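Phosphopantothenoylcysteine decarboxylase (PDB 6EOA) binds flavin mononucleotide and probably decarboxylates phosphopantothenoylcysteine in coenzyme A biosynthesis. Local coordinates at residues 131-136 with 168-173. Numbering follows the deposited sequence.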
loop_
_atom_site.group_PDB
_atom_site.type_symbol
_atom_site.label_atom_id
_atom_site.label_comp_id
_atom_site.label_asym_id
_atom_site.label_seq_id
_atom_site.Cartn_x
_atom_site.Cartn_y
_atom_site.Cartn_z
ATOM N N ALA A 131 14.244 10.728 18.720
ATOM C CA ALA A 131 12.983 11.393 19.056
ATOM C C ALA A 131 12.563 11.261 20.521
ATOM O O ALA A 131 12.588 10.171 21.097
ATOM C CB ALA A 131 11.875 10.861 18.162
ATOM N N ASP A 132 12.174 12.386 21.113
ATOM C CA ASP A 132 11.528 12.398 22.421
ATOM C C ASP A 132 10.021 12.454 22.225
ATOM O O ASP A 132 9.247 12.088 23.108
ATOM C CB ASP A 132 11.997 13.591 23.259
ATOM C CG ASP A 132 13.467 13.515 23.606
ATOM O OD1 ASP A 132 13.959 12.395 23.857
ATOM O OD2 ASP A 132 14.129 14.573 23.626
ATOM N N LEU A 133 9.620 12.923 21.049
ATOM C CA LEU A 133 8.215 13.062 20.699
ATOM C C LEU A 133 8.053 12.935 19.191
ATOM O O LEU A 133 8.889 13.417 18.426
ATOM C CB LEU A 133 7.666 14.407 21.189
ATOM C CG LEU A 133 6.242 14.798 20.777
ATOM C CD1 LEU A 133 5.214 13.837 21.360
ATOM C CD2 LEU A 133 5.933 16.235 21.187
ATOM N N VAL A 134 6.989 12.266 18.764
ATOM C CA VAL A 134 6.661 12.188 17.347
ATOM C C VAL A 134 5.322 12.867 17.099
ATOM O O VAL A 134 4.318 12.518 17.718
ATOM C CB VAL A 134 6.610 10.734 16.845
ATOM C CG1 VAL A 134 6.172 10.692 15.389
ATOM C CG2 VAL A 134 7.968 10.068 17.010
ATOM N N VAL A 135 5.317 13.847 16.202
ATOM C CA VAL A 135 4.095 14.574 15.871
ATOM C C VAL A 135 3.737 14.388 14.399
ATOM O O VAL A 135 4.513 14.735 13.510
ATOM C CB VAL A 135 4.230 16.079 16.183
ATOM C CG1 VAL A 135 2.898 16.787 15.987
ATOM C CG2 VAL A 135 4.734 16.284 17.611
ATOM N N ILE A 136 2.557 13.833 14.148
ATOM C CA ILE A 136 2.080 13.655 12.787
ATOM C C ILE A 136 1.135 14.792 12.421
ATOM O O ILE A 136 -0.043 14.771 12.772
ATOM C CB ILE A 136 1.365 12.311 12.612
ATOM C CG1 ILE A 136 2.182 11.187 13.248
ATOM C CG2 ILE A 136 1.133 12.036 11.142
ATOM C CD1 ILE A 136 1.488 9.845 13.213
ATOM N N PRO A 168 6.069 9.230 23.083
ATOM C CA PRO A 168 4.678 9.610 22.808
ATOM C C PRO A 168 4.455 10.031 21.352
ATOM O O PRO A 168 5.383 10.481 20.679
ATOM C CB PRO A 168 4.443 10.787 23.759
ATOM C CG PRO A 168 5.803 11.346 24.018
ATOM C CD PRO A 168 6.730 10.171 24.004
ATOM N N VAL A 169 3.224 9.879 20.876
ATOM C CA VAL A 169 2.878 10.238 19.508
ATOM C C VAL A 169 1.636 11.113 19.475
ATOM O O VAL A 169 0.617 10.775 20.077
ATOM C CB VAL A 169 2.626 8.992 18.631
ATOM C CG1 VAL A 169 2.146 9.403 17.243
ATOM C CG2 VAL A 169 3.880 8.145 18.537
ATOM N N ILE A 170 1.725 12.238 18.774
ATOM C CA ILE A 170 0.573 13.103 18.577
ATOM C C ILE A 170 0.135 13.078 17.119
ATOM O O ILE A 170 0.903 13.422 16.225
ATOM C CB ILE A 170 0.868 14.550 18.986
ATOM C CG1 ILE A 170 1.277 14.611 20.461
ATOM C CG2 ILE A 170 -0.345 15.424 18.729
ATOM C CD1 ILE A 170 1.723 15.983 20.910
ATOM N N VAL A 171 -1.109 12.671 16.891
ATOM C CA VAL A 171 -1.656 12.599 15.544
ATOM C C VAL A 171 -2.665 13.719 15.300
ATOM O O VAL A 171 -3.618 13.883 16.055
ATOM C CB VAL A 171 -2.329 11.244 15.292
ATOM C CG1 VAL A 171 -2.704 11.111 13.830
ATOM C CG2 VAL A 171 -1.400 10.121 15.700
ATOM N N CYS A 172 -2.445 14.490 14.242
ATOM C CA CYS A 172 -3.342 15.583 13.897
ATOM C C CYS A 172 -4.006 15.323 12.558
ATOM O O CYS A 172 -3.488 15.724 11.517
ATOM C CB CYS A 172 -2.586 16.909 13.864
ATOM S SG CYS A 172 -1.506 17.174 15.294
ATOM N N PRO A 173 -5.161 14.642 12.582
ATOM C CA PRO A 173 -5.881 14.336 11.342
ATOM C C PRO A 173 -6.233 15.612 10.587
ATOM O O PRO A 173 -6.578 16.622 11.201
ATOM C CB PRO A 173 -7.140 13.610 11.829
ATOM C CG PRO A 173 -6.779 13.089 13.189
ATOM C CD PRO A 173 -5.858 14.119 13.769
#
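Ile-136 reaches across to Val-169 and Val-171 where strands 133-139 and 169-173 run side by side in the parallel sheet of a Rossmann-like flavoprotein fold. The short strand segments diverge by just 9°, and four backbone hydrogen bonds join them, from Val-134 N to Pro-168 O at the start to Cys-172 N to Ile-136 O at the end. Ile-170 serves both ways: its N donates to Val-134 O and its O accepts from Ile-136 N, 2.7 Å away. The strands' C-terminal ends run toward bound FMN, about 8 Å from the Ile-136 side chain; FMN-binding Ala-174 follows Pro-173.

The two faces show how a parallel sheet interlocks its side chains. On the face of Val-134, Ile-136, Val-169 and Val-171, the long arm of Ile-136 leaves with CG1 beside its own backbone N (chi1 -46°) and then extends, which lays CD1 over the groove where the two valines' methyls meet: CG2 of Val-171 lies 3.8 Å from it and CG1 of Val-169 4.1 Å. Leu-160 of helix 155-162 packs on Ile-136, Val-134 and Val-169. On the other face, Val-135 and Ile-170 lie against helix 222-237 through Ile-229 and Phe-232, and CG1 of Val-135 comes within 4.3 Å of Ile-170 CB.

At the entrance to the strands the bump belongs to Leu-133. Its CG stands anti to the backbone N (chi1 173°), carrying CD1 into the notch between the Pro-168 ring and Ile-170. The proline crosses the leucine at about a right angle, its CG 3.7 Å from Leu-133 CD1, while its CD rests 3.3 Å from Asp-132 O.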